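Local structure of exopolyphosphatase (Aquifex aeolicus, 1T6C) at residues 24-29 / 75-80. The protein probably hydrolyses phosphoanhydride bonds, as an exopolyphosphatase/guanosine pentaphosphate phosphohydrolase, and binds calcium. Residues are numbered along the deposited sequence; the frame is centred on the assembly and turned at random.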
ATOM      1  N   VAL A  24       1.670   9.150   9.564  1.00 15.38           N
ATOM      2  CA  VAL A  24       0.719  10.103   9.029  1.00 15.19           C
ATOM      3  C   VAL A  24       1.410  10.788   7.861  1.00 14.63           C
ATOM      4  O   VAL A  24       2.485  11.356   8.020  1.00 14.72           O
ATOM      5  CB  VAL A  24       0.340  11.147  10.098  1.00 16.35           C
ATOM      6  CG1 VAL A  24      -0.743  12.099   9.586  1.00 16.46           C
ATOM      7  CG2 VAL A  24      -0.116  10.436  11.397  1.00 18.61           C
ATOM      8  N   ARG A  25       0.778  10.739   6.694  1.00 14.33           N
ATOM      9  CA  ARG A  25       1.442  11.159   5.452  1.00 13.81           C
ATOM     10  C   ARG A  25       0.624  12.137   4.656  1.00 13.87           C
ATOM     11  O   ARG A  25      -0.595  11.984   4.579  1.00 14.32           O
ATOM     12  CB  ARG A  25       1.773   9.957   4.613  1.00 15.69           C
ATOM     13  CG  ARG A  25       2.892   9.118   5.264  1.00 17.54           C
ATOM     14  CD  ARG A  25       3.357   7.986   4.489  1.00 22.46           C
ATOM     15  NE  ARG A  25       3.991   8.410   3.262  1.00 24.93           N
ATOM     16  CZ  ARG A  25       4.629   7.587   2.458  1.00 25.78           C
ATOM     17  NH1 ARG A  25       4.746   6.307   2.769  1.00 26.20           N
ATOM     18  NH2 ARG A  25       5.165   8.061   1.347  1.00 30.44           N
ATOM     19  N   LEU A  26       1.316  13.118   4.094  1.00 11.66           N
ATOM     20  CA  LEU A  26       0.726  14.186   3.275  1.00 10.93           C
ATOM     21  C   LEU A  26       1.329  14.100   1.870  1.00 10.76           C
ATOM     22  O   LEU A  26       2.545  13.945   1.708  1.00 10.56           O
ATOM     23  CB  LEU A  26       1.068  15.556   3.862  1.00 10.53           C
ATOM     24  CG  LEU A  26       0.738  16.778   2.990  1.00 12.68           C
ATOM     25  CD1 LEU A  26      -0.783  16.951   2.827  1.00 12.05           C
ATOM     26  CD2 LEU A  26       1.398  18.044   3.541  1.00 13.18           C
ATOM     27  N   THR A  27       0.481  14.200   0.856  1.00 10.52           N
ATOM     28  CA  THR A  27       0.894  14.269  -0.526  1.00 11.17           C
ATOM     29  C   THR A  27       0.170  15.421  -1.229  1.00 11.82           C
ATOM     30  O   THR A  27      -1.026  15.506  -1.151  1.00 10.66           O
ATOM     31  CB  THR A  27       0.583  12.933  -1.263  1.00 12.52           C
ATOM     32  OG1 THR A  27       1.098  11.815  -0.513  1.00 13.72           O
ATOM     33  CG2 THR A  27       1.259  12.909  -2.641  1.00 14.04           C
ATOM     34  N   ILE A  28       0.914  16.314  -1.866  1.00 11.69           N
ATOM     35  CA  ILE A  28       0.348  17.452  -2.587  1.00 12.08           C
ATOM     36  C   ILE A  28       0.751  17.291  -4.035  1.00 12.55           C
ATOM     37  O   ILE A  28       1.923  17.022  -4.319  1.00 12.81           O
ATOM     38  CB  ILE A  28       0.823  18.815  -2.062  1.00 12.12           C
ATOM     39  CG1 ILE A  28       0.512  18.993  -0.565  1.00 12.84           C
ATOM     40  CG2 ILE A  28       0.170  19.927  -2.861  1.00 13.39           C
ATOM     41  CD1 ILE A  28       0.908  20.338   0.021  1.00 13.68           C
ATOM     42  N   ALA A  29      -0.210  17.458  -4.942  1.00 12.07           N
ATOM     43  CA  ALA A  29       0.047  17.328  -6.369  1.00 12.75           C
ATOM     44  C   ALA A  29      -0.519  18.548  -7.076  1.00 12.74           C
ATOM     45  O   ALA A  29      -1.436  19.202  -6.570  1.00 13.36           O
ATOM     46  CB  ALA A  29      -0.557  16.098  -6.884  1.00 12.86           C
ATOM     47  N   LYS A  75      -1.293  23.646   7.728  1.00 14.68           N
ATOM     48  CA  LYS A  75      -0.593  24.915   7.484  1.00 15.07           C
ATOM     49  C   LYS A  75       0.028  24.894   6.077  1.00 14.99           C
ATOM     50  O   LYS A  75      -0.025  25.904   5.368  1.00 15.12           O
ATOM     51  CB  LYS A  75       0.497  25.141   8.536  1.00 16.76           C
ATOM     52  CG  LYS A  75      -0.020  25.678   9.835  1.00 21.35           C
ATOM     53  CD  LYS A  75       1.131  25.865  10.835  1.00 26.68           C
ATOM     54  CE  LYS A  75       0.604  26.271  12.209  1.00 30.99           C
ATOM     55  NZ  LYS A  75       1.612  26.076  13.294  1.00 34.48           N
ATOM     56  N   LEU A  76       0.598  23.754   5.691  1.00 14.13           N
ATOM     57  CA  LEU A  76       1.152  23.579   4.354  1.00 14.01           C
ATOM     58  C   LEU A  76       0.054  23.637   3.300  1.00 13.63           C
ATOM     59  O   LEU A  76       0.201  24.299   2.282  1.00 13.29           O
ATOM     60  CB  LEU A  76       1.920  22.270   4.231  1.00 14.73           C
ATOM     61  CG  LEU A  76       3.197  22.187   5.069  1.00 15.08           C
ATOM     62  CD1 LEU A  76       3.728  20.760   5.090  1.00 16.84           C
ATOM     63  CD2 LEU A  76       4.257  23.147   4.549  1.00 18.78           C
ATOM     64  N   ILE A  77      -1.066  22.967   3.551  1.00 12.82           N
ATOM     65  CA  ILE A  77      -2.190  22.987   2.599  1.00 13.82           C
ATOM     66  C   ILE A  77      -2.662  24.424   2.367  1.00 14.00           C
ATOM     67  O   ILE A  77      -2.925  24.839   1.253  1.00 13.41           O
ATOM     68  CB  ILE A  77      -3.305  22.084   3.180  1.00 13.79           C
ATOM     69  CG1 ILE A  77      -2.907  20.613   2.968  1.00 14.42           C
ATOM     70  CG2 ILE A  77      -4.681  22.462   2.681  1.00 15.06           C
ATOM     71  CD1 ILE A  77      -3.736  19.685   3.744  1.00 12.95           C
ATOM     72  N   ASP A  78      -2.731  25.197   3.450  1.00 14.58           N
ATOM     73  CA  ASP A  78      -3.141  26.602   3.390  1.00 15.57           C
ATOM     74  C   ASP A  78      -2.130  27.451   2.613  1.00 15.47           C
ATOM     75  O   ASP A  78      -2.503  28.180   1.678  1.00 16.04           O
ATOM     76  CB  ASP A  78      -3.262  27.177   4.830  1.00 16.11           C
ATOM     77  CG  ASP A  78      -4.422  26.580   5.646  1.00 19.67           C
ATOM     78  OD1 ASP A  78      -5.272  25.830   5.084  1.00 21.70           O
ATOM     79  OD2 ASP A  78      -4.537  26.826   6.889  1.00 23.52           O
ATOM     80  N   GLU A  79      -0.856  27.325   2.956  1.00 15.74           N
ATOM     81  CA  GLU A  79       0.197  28.156   2.318  1.00 17.03           C
ATOM     82  C   GLU A  79       0.328  27.831   0.817  1.00 16.72           C
ATOM     83  O   GLU A  79       0.535  28.751  -0.007  1.00 16.98           O
ATOM     84  CB  GLU A  79       1.542  28.000   3.053  1.00 17.63           C
ATOM     85  CG  GLU A  79       2.737  28.771   2.454  1.00 20.64           C
ATOM     86  CD  GLU A  79       3.023  30.125   3.109  1.00 20.27           C
ATOM     87  OE1 GLU A  79       2.397  30.443   4.150  1.00 23.15           O
ATOM     88  OE2 GLU A  79       3.949  30.839   2.627  1.00 14.32           O
ATOM     89  N   PHE A  80       0.148  26.551   0.467  1.00 15.78           N
ATOM     90  CA  PHE A  80       0.290  26.077  -0.909  1.00 16.30           C
ATOM     91  C   PHE A  80      -0.991  26.277  -1.708  1.00 15.27           C
ATOM     92  O   PHE A  80      -1.041  25.922  -2.900  1.00 14.44           O
ATOM     93  CB  PHE A  80       0.606  24.577  -0.942  1.00 17.67           C
ATOM     94  CG  PHE A  80       2.060  24.236  -0.893  1.00 22.27           C
ATOM     95  CD1 PHE A  80       2.802  24.417   0.257  1.00 24.58           C
ATOM     96  CD2 PHE A  80       2.681  23.657  -2.020  1.00 26.28           C
ATOM     97  CE1 PHE A  80       4.147  24.063   0.309  1.00 27.35           C
ATOM     98  CE2 PHE A  80       4.036  23.311  -1.986  1.00 28.92           C
ATOM     99  CZ  PHE A  80       4.766  23.511  -0.827  1.00 28.54           C
TER
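The ring of Phe80 turns one face to the strand, and Ile28 CD1 lies over it, 4.1 Å above the plane and displaced toward the rim. The closest ring atom is Phe80 CG, 4.2 Å from Ile28 CD1, so the isoleucine meets the ring near its root. Ile28 reaches the ring because its CG1 stands opposite its own carbonyl carbon (chi1 -57°) and the chain then runs on extended (chi2 -178°), carrying CD1 out from the sheet.

The forked end of Leu26 is shared between Leu76 and Ile77, about one turn before Phe80. Leu26 CD2 touches Leu76 CD1 at 3.9 Å, while Leu26 CD1 meets Ile77 CD1 at 4.1 Å. Ile77 does not start out aimed at the strand; its extended chain brings the terminal methyl across to it.

The contact is a worked example of how a helix covers one face of a sheet in an actin-like fold. Strand 23-32 lies between strands 12-19 and 35-45, and the C-terminal turn of helix 60-79 packs on that strand. Leu26 and Ile28, two residues apart, point to the same side and supply the strand's share of the seam; Leu76 and Ile77 of the helix, with Phe80 just after its last residue, supply the other side.

No hydrogen bond crosses between 24-29 and 75-80, whose contact is wholly apolar. Backbone bonds tie Leu26 to Arg42 and Ile28 to Ile39 within the sheet. Val82, just beyond the helix, touches both Ile28 and Ile77, and Tyr73 packs against Leu26 from the preceding turn.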